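Long-range contact in intimin (Escherichia coli O127:H6 str. E2348/69, PDB 6TQD), which is a bacterial adhesin of attaching and effacing Escherichia coli, whose extracellular passenger carries Ig-like domains that probably hold its binding region away from the cell: residues Val106-Asp118 / Ile130-Gln143. Sequence-based numbering, arbitrary orientation.
Sequences VVDQVGVTDFTAD and ITYTATVKKNGVAQ
An antiparallel strand pair of a bacterial Ig-like domain, 111-117 against 130-138, shows how a β-ladder can absorb a bulge. Gly111 and Lys137 form a hydrogen-bonded pair, Lys137 N reaching Gly111 O at 2.9 Å. The register then slips by one residue: Thr135 O accepts from Thr113 N at 2.8 Å, whereas Thr135 N donates to Asp114 O, so Thr113 is the extra residue. Thr113 OG1, placed between backbone N and carbonyl carbon (chi1 57°), donates a hydrogen bond to Asp114 OD2 and lies against the extended Lys137 chain. The face bearing Val112, Phe115, Ala117 and Tyr132 is turned to strands 182-189 and 197-205 of the opposing sheet, as in a β-sandwich. On it Phe115 CE1 packs on Tyr132 CB at 3.5 Å. Ala117 CB sits over the Tyr132 ring in a CH-pi contact, 3.9 Å from its centroid. Both ends are clasped by side chains. Asn139 pincers Asp108, its OD1 taking Asp108 N at 2.9 Å while ND2 gives an in-plane hydrogen to the anti side of Asp108 OD2, also at 2.9 Å. At the far end, Asp118 OD1 accepts Thr131 N from above the carboxylate plane, and a water links Asp118 OD2 to Thr131 OG1.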
ATOM      1  N   VAL A 106      -3.825  -2.119   6.073  1.00 12.25           N
ATOM      2  CA  VAL A 106      -5.035  -1.420   6.497  1.00 11.29           C
ATOM      3  C   VAL A 106      -5.077  -0.038   5.864  1.00 10.88           C
ATOM      4  O   VAL A 106      -4.136   0.752   6.007  1.00 11.24           O
ATOM      5  CB  VAL A 106      -5.111  -1.320   8.035  1.00 14.39           C
ATOM      6  CG1 VAL A 106      -6.348  -0.553   8.463  1.00 15.03           C
ATOM      7  CG2 VAL A 106      -5.101  -2.723   8.662  1.00 16.26           C
ATOM      8  N   VAL A 107      -6.186   0.259   5.171  1.00 13.39           N
ATOM      9  CA  VAL A 107      -6.349   1.561   4.553  1.00 11.36           C
ATOM     10  C   VAL A 107      -6.326   2.668   5.600  1.00 11.21           C
ATOM     11  O   VAL A 107      -6.952   2.565   6.664  1.00 13.68           O
ATOM     12  CB  VAL A 107      -7.654   1.602   3.733  1.00 15.99           C
ATOM     13  CG1 VAL A 107      -7.939   3.013   3.267  1.00 17.10           C
ATOM     14  CG2 VAL A 107      -7.556   0.642   2.557  1.00 14.55           C
ATOM     15  N   ASP A 108      -5.618   3.749   5.286  1.00 10.37           N
ATOM     16  CA  ASP A 108      -5.507   4.965   6.076  1.00 12.00           C
ATOM     17  C   ASP A 108      -4.660   4.785   7.330  1.00 12.50           C
ATOM     18  O   ASP A 108      -4.519   5.735   8.115  1.00 14.52           O
ATOM     19  CB  ASP A 108      -6.863   5.559   6.497  1.00 14.48           C
ATOM     20  CG  ASP A 108      -7.696   6.023   5.312  1.00 23.18           C
ATOM     21  OD1 ASP A 108      -8.946   5.940   5.393  1.00 27.11           O
ATOM     22  OD2 ASP A 108      -7.112   6.464   4.298  1.00 24.84           O
ATOM     23  N   GLN A 109      -4.070   3.615   7.539  1.00 10.19           N
ATOM     24  CA  GLN A 109      -3.282   3.359   8.736  1.00 10.40           C
ATOM     25  C   GLN A 109      -1.822   3.710   8.474  1.00 11.30           C
ATOM     26  O   GLN A 109      -1.310   3.488   7.375  1.00 12.16           O
ATOM     27  CB  GLN A 109      -3.385   1.884   9.105  1.00 10.15           C
ATOM     28  CG  GLN A 109      -2.576   1.485  10.331  1.00 11.81           C
ATOM     29  CD  GLN A 109      -2.576  -0.012  10.538  1.00 13.56           C
ATOM     30  OE1 GLN A 109      -3.364  -0.544  11.307  1.00 17.05           O
ATOM     31  NE2 GLN A 109      -1.717  -0.693   9.815  1.00 13.59           N
ATOM     32  N   VAL A 110      -1.162   4.285   9.481  1.00  9.07           N
ATOM     33  CA  VAL A 110       0.295   4.437   9.469  1.00  8.66           C
ATOM     34  C   VAL A 110       0.853   3.107   9.977  1.00 10.17           C
ATOM     35  O   VAL A 110       0.812   2.833  11.175  1.00 11.51           O
ATOM     36  CB  VAL A 110       0.753   5.616  10.323  1.00  8.66           C
ATOM     37  CG1 VAL A 110       2.270   5.678  10.367  1.00  7.66           C
ATOM     38  CG2 VAL A 110       0.165   6.923   9.783  1.00 10.47           C
ATOM     39  N   GLY A 111       1.358   2.275   9.068  1.00  7.72           N
ATOM     40  CA  GLY A 111       1.710   0.916   9.418  1.00  7.88           C
ATOM     41  C   GLY A 111       2.964   0.443   8.705  1.00  7.67           C
ATOM     42  O   GLY A 111       3.360   0.971   7.665  1.00  7.29           O
ATOM     43  N   VAL A 112       3.582  -0.579   9.291  1.00  6.43           N
ATOM     44  CA  VAL A 112       4.736  -1.235   8.676  1.00  7.94           C
ATOM     45  C   VAL A 112       4.247  -2.050   7.487  1.00  8.99           C
ATOM     46  O   VAL A 112       3.400  -2.944   7.629  1.00 14.32           O
ATOM     47  CB  VAL A 112       5.451  -2.139   9.684  1.00  8.37           C
ATOM     48  CG1 VAL A 112       6.641  -2.849   9.015  1.00 11.26           C
ATOM     49  CG2 VAL A 112       5.912  -1.350  10.891  1.00  8.88           C
ATOM     50  N   THR A 113       4.774  -1.754   6.305  1.00  9.25           N
ATOM     51  CA  THR A 113       4.386  -2.503   5.114  1.00 10.63           C
ATOM     52  C   THR A 113       5.388  -3.578   4.719  1.00 13.51           C
ATOM     53  O   THR A 113       5.019  -4.513   4.004  1.00 16.10           O
ATOM     54  CB  THR A 113       4.197  -1.561   3.917  1.00 14.39           C
ATOM     55  OG1 THR A 113       5.408  -0.827   3.687  1.00 17.63           O
ATOM     56  CG2 THR A 113       3.067  -0.583   4.170  1.00 16.59           C
ATOM     57  N   ASP A 114       6.638  -3.448   5.139  1.00 11.91           N
ATOM     58  CA  ASP A 114       7.690  -4.379   4.765  1.00 14.04           C
ATOM     59  C   ASP A 114       8.659  -4.455   5.934  1.00  9.97           C
ATOM     60  O   ASP A 114       8.930  -3.441   6.587  1.00 11.06           O
ATOM     61  CB  ASP A 114       8.445  -3.893   3.527  1.00 17.53           C
ATOM     62  CG  ASP A 114       7.542  -3.716   2.326  1.00 29.18           C
ATOM     63  OD1 ASP A 114       7.288  -4.708   1.614  1.00 34.20           O
ATOM     64  OD2 ASP A 114       7.089  -2.575   2.096  1.00 33.18           O
ATOM     65  N   PHE A 115       9.189  -5.651   6.194  1.00  9.52           N
ATOM     66  CA  PHE A 115      10.188  -5.826   7.247  1.00 10.72           C
ATOM     67  C   PHE A 115      11.099  -6.958   6.775  1.00 11.42           C
ATOM     68  O   PHE A 115      10.703  -8.128   6.802  1.00 13.11           O
ATOM     69  CB  PHE A 115       9.537  -6.146   8.586  1.00  9.59           C
ATOM     70  CG  PHE A 115      10.482  -6.100   9.755  1.00  9.52           C
ATOM     71  CD1 PHE A 115      11.398  -5.064   9.879  1.00  9.44           C
ATOM     72  CD2 PHE A 115      10.433  -7.065  10.747  1.00  9.36           C
ATOM     73  CE1 PHE A 115      12.257  -5.006  10.959  1.00  9.05           C
ATOM     74  CE2 PHE A 115      11.295  -7.014  11.826  1.00  9.47           C
ATOM     75  CZ  PHE A 115      12.206  -5.979  11.932  1.00  9.67           C
ATOM     76  N   THR A 116      12.297  -6.592   6.329  1.00 12.75           N
ATOM     77  CA  THR A 116      13.189  -7.519   5.651  1.00 14.50           C
ATOM     78  C   THR A 116      14.581  -7.445   6.260  1.00 15.34           C
ATOM     79  O   THR A 116      14.981  -6.429   6.835  1.00 14.36           O
ATOM     80  CB  THR A 116      13.293  -7.190   4.153  1.00 16.96           C
ATOM     81  OG1 THR A 116      13.762  -5.847   3.978  1.00 19.06           O
ATOM     82  CG2 THR A 116      11.933  -7.321   3.487  1.00 16.60           C
ATOM     83  N   ALA A 117      15.311  -8.538   6.116  1.00 16.54           N
ATOM     84  CA  ALA A 117      16.683  -8.646   6.592  1.00 15.89           C
ATOM     85  C   ALA A 117      17.658  -8.652   5.420  1.00 16.32           C
ATOM     86  O   ALA A 117      17.322  -9.082   4.311  1.00 17.65           O
ATOM     87  CB  ALA A 117      16.856  -9.922   7.414  1.00 16.96           C
ATOM     88  N   ASP A 118      18.873  -8.175   5.676  1.00 16.26           N
ATOM     89  CA  ASP A 118      19.888  -8.148   4.636  1.00 17.61           C
ATOM     90  C   ASP A 118      20.519  -9.510   4.383  1.00 18.32           C
ATOM     91  O   ASP A 118      21.210  -9.676   3.372  1.00 21.25           O
ATOM     92  CB  ASP A 118      20.983  -7.117   4.949  1.00 19.10           C
ATOM     93  CG  ASP A 118      21.852  -7.509   6.128  1.00 21.21           C
ATOM     94  OD1 ASP A 118      21.394  -8.290   6.983  1.00 18.27           O
ATOM     95  OD2 ASP A 118      23.018  -7.039   6.177  1.00 24.08           O
ATOM     96  N   ILE A 130      22.722  -9.514  11.539  1.00 15.58           N
ATOM     97  CA  ILE A 130      21.691  -9.441  10.505  1.00 15.14           C
ATOM     98  C   ILE A 130      20.953  -8.128  10.711  1.00 14.91           C
ATOM     99  O   ILE A 130      20.439  -7.863  11.804  1.00 14.13           O
ATOM    100  CB  ILE A 130      20.735 -10.637  10.593  1.00 15.30           C
ATOM    101  CG1 ILE A 130      21.499 -11.949  10.356  1.00 16.51           C
ATOM    102  CG2 ILE A 130      19.592 -10.476   9.596  1.00 16.90           C
ATOM    103  CD1 ILE A 130      20.636 -13.192  10.471  1.00 20.10           C
ATOM    104  N   THR A 131      20.900  -7.297   9.673  1.00 13.77           N
ATOM    105  CA  THR A 131      20.301  -5.972   9.779  1.00 13.61           C
ATOM    106  C   THR A 131      18.923  -5.988   9.137  1.00 12.75           C
ATOM    107  O   THR A 131      18.774  -6.387   7.975  1.00 12.65           O
ATOM    108  CB  THR A 131      21.173  -4.909   9.120  1.00 15.49           C
ATOM    109  OG1 THR A 131      22.463  -4.914   9.755  1.00 15.38           O
ATOM    110  CG2 THR A 131      20.545  -3.540   9.264  1.00 15.89           C
ATOM    111  N   TYR A 132      17.933  -5.529   9.888  1.00 11.54           N
ATOM    112  CA  TYR A 132      16.543  -5.495   9.448  1.00 11.01           C
ATOM    113  C   TYR A 132      16.136  -4.067   9.132  1.00 11.55           C
ATOM    114  O   TYR A 132      16.554  -3.125   9.804  1.00 10.45           O
ATOM    115  CB  TYR A 132      15.621  -6.035  10.537  1.00 10.70           C
ATOM    116  CG  TYR A 132      15.699  -7.524  10.761  1.00 11.37           C
ATOM    117  CD1 TYR A 132      16.759  -8.098  11.459  1.00 12.71           C
ATOM    118  CD2 TYR A 132      14.699  -8.361  10.294  1.00 11.45           C
ATOM    119  CE1 TYR A 132      16.818  -9.470  11.664  1.00 13.58           C
ATOM    120  CE2 TYR A 132      14.750  -9.728  10.497  1.00 12.29           C
ATOM    121  CZ  TYR A 132      15.810 -10.279  11.188  1.00 13.81           C
ATOM    122  OH  TYR A 132      15.878 -11.641  11.402  1.00 15.00           O
ATOM    123  N   THR A 133      15.284  -3.916   8.118  1.00 10.12           N
ATOM    124  CA  THR A 133      14.764  -2.622   7.707  1.00  9.54           C
ATOM    125  C   THR A 133      13.249  -2.730   7.671  1.00  9.06           C
ATOM    126  O   THR A 133      12.709  -3.596   6.983  1.00  9.31           O
ATOM    127  CB  THR A 133      15.286  -2.225   6.323  1.00 10.46           C
ATOM    128  OG1 THR A 133      16.715  -2.162   6.338  1.00 12.93           O
ATOM    129  CG2 THR A 133      14.726  -0.863   5.912  1.00  9.75           C
ATOM    130  N   ALA A 134      12.584  -1.866   8.415  1.00  8.44           N
ATOM    131  CA  ALA A 134      11.141  -1.727   8.375  1.00  7.97           C
ATOM    132  C   ALA A 134      10.790  -0.478   7.587  1.00  8.79           C
ATOM    133  O   ALA A 134      11.416   0.576   7.765  1.00  8.24           O
ATOM    134  CB  ALA A 134      10.573  -1.582   9.784  1.00  7.56           C
ATOM    135  N   THR A 135       9.811  -0.608   6.701  1.00  8.20           N
ATOM    136  CA  THR A 135       9.265   0.511   5.949  1.00  8.54           C
ATOM    137  C   THR A 135       7.859   0.793   6.448  1.00  8.13           C
ATOM    138  O   THR A 135       7.041  -0.127   6.559  1.00  7.17           O
ATOM    139  CB  THR A 135       9.241   0.195   4.453  1.00 10.74           C
ATOM    140  OG1 THR A 135      10.555  -0.154   4.007  1.00 14.89           O
ATOM    141  CG2 THR A 135       8.777   1.426   3.672  1.00 13.81           C
ATOM    142  N   VAL A 136       7.586   2.057   6.758  1.00  7.14           N
ATOM    143  CA  VAL A 136       6.289   2.496   7.259  1.00  6.08           C
ATOM    144  C   VAL A 136       5.631   3.359   6.196  1.00  7.42           C
ATOM    145  O   VAL A 136       6.219   4.348   5.747  1.00  8.33           O
ATOM    146  CB  VAL A 136       6.430   3.285   8.579  1.00  6.01           C
ATOM    147  CG1 VAL A 136       5.062   3.798   9.036  1.00  8.69           C
ATOM    148  CG2 VAL A 136       7.067   2.416   9.650  1.00  7.31           C
ATOM    149  N   LYS A 137       4.401   3.012   5.823  1.00  8.33           N
ATOM    150  CA  LYS A 137       3.658   3.778   4.831  1.00  7.02           C
ATOM    151  C   LYS A 137       2.227   3.964   5.317  1.00  7.81           C
ATOM    152  O   LYS A 137       1.731   3.234   6.181  1.00  7.94           O
ATOM    153  CB  LYS A 137       3.611   3.074   3.461  1.00  8.59           C
ATOM    154  CG  LYS A 137       4.967   2.714   2.897  1.00  8.81           C
ATOM    155  CD  LYS A 137       4.816   2.047   1.545  1.00 12.13           C
ATOM    156  CE  LYS A 137       6.131   1.509   1.024  1.00 15.68           C
ATOM    157  NZ  LYS A 137       5.938   0.801  -0.275  1.00 20.40           N
ATOM    158  N   LYS A 138       1.559   4.963   4.739  1.00  7.12           N
ATOM    159  CA  LYS A 138       0.112   5.126   4.839  1.00  8.65           C
ATOM    160  C   LYS A 138      -0.387   5.227   3.410  1.00  9.44           C
ATOM    161  O   LYS A 138       0.013   6.148   2.691  1.00 10.17           O
ATOM    162  CB  LYS A 138      -0.245   6.399   5.607  1.00  8.63           C
ATOM    163  CG  LYS A 138      -1.744   6.722   5.636  1.00  8.48           C
ATOM    164  CD  LYS A 138      -1.985   8.040   6.356  1.00 18.42           C
ATOM    165  CE  LYS A 138      -3.443   8.469   6.291  1.00 27.10           C
ATOM    166  NZ  LYS A 138      -3.648   9.775   6.984  1.00 30.84           N
ATOM    167  N   ASN A 139      -1.206   4.262   3.000  1.00 10.27           N
ATOM    168  CA  ASN A 139      -1.732   4.198   1.631  1.00 11.42           C
ATOM    169  C   ASN A 139      -0.603   4.328   0.607  1.00 12.77           C
ATOM    170  O   ASN A 139      -0.683   5.084  -0.366  1.00 14.21           O
ATOM    171  CB  ASN A 139      -2.815   5.250   1.416  1.00 12.52           C
ATOM    172  CG  ASN A 139      -4.016   5.046   2.337  1.00 13.31           C
ATOM    173  OD1 ASN A 139      -4.322   3.930   2.728  1.00 10.94           O
ATOM    174  ND2 ASN A 139      -4.676   6.136   2.703  1.00 15.66           N
ATOM    175  N   GLY A 140       0.473   3.589   0.853  1.00 12.63           N
ATOM    176  CA  GLY A 140       1.581   3.511  -0.072  1.00 12.43           C
ATOM    177  C   GLY A 140       2.577   4.637  -0.003  1.00 12.40           C
ATOM    178  O   GLY A 140       3.553   4.610  -0.758  1.00 18.31           O
ATOM    179  N   VAL A 141       2.389   5.614   0.883  1.00 10.23           N
ATOM    180  CA  VAL A 141       3.273   6.772   0.969  1.00 10.18           C
ATOM    181  C   VAL A 141       4.127   6.642   2.232  1.00  9.28           C
ATOM    182  O   VAL A 141       3.601   6.546   3.348  1.00  9.65           O
ATOM    183  CB  VAL A 141       2.476   8.083   0.983  1.00 12.40           C
ATOM    184  CG1 VAL A 141       3.395   9.274   1.124  1.00 15.65           C
ATOM    185  CG2 VAL A 141       1.624   8.199  -0.283  1.00 15.48           C
ATOM    186  N   ALA A 142       5.451   6.657   2.065  1.00 10.76           N
ATOM    187  CA  ALA A 142       6.351   6.521   3.206  1.00 12.20           C
ATOM    188  C   ALA A 142       6.124   7.624   4.230  1.00 11.62           C
ATOM    189  O   ALA A 142       5.912   8.792   3.870  1.00 10.66           O
ATOM    190  CB  ALA A 142       7.800   6.572   2.718  1.00 12.92           C
ATOM    191  N   GLN A 143       6.207   7.259   5.514  1.00  8.87           N
ATOM    192  CA  GLN A 143       5.944   8.155   6.632  1.00  9.28           C
ATOM    193  C   GLN A 143       7.216   8.400   7.435  1.00 11.22           C
ATOM    194  O   GLN A 143       7.857   7.453   7.907  1.00  9.28           O
ATOM    195  CB  GLN A 143       4.856   7.570   7.541  1.00  9.01           C
ATOM    196  CG  GLN A 143       3.535   7.287   6.832  1.00 11.35           C
ATOM    197  CD  GLN A 143       2.806   8.542   6.394  1.00 12.94           C
ATOM    198  OE1 GLN A 143       2.384   9.353   7.221  1.00 13.32           O
ATOM    199  NE2 GLN A 143       2.657   8.710   5.090  1.00 12.64           N
TER
HETATM  200  O   HOH W   1      -2.047   2.430   5.114  1.00 11.04           O
HETATM  201  O   HOH W   2      24.171  -6.850   8.754  1.00 15.06           O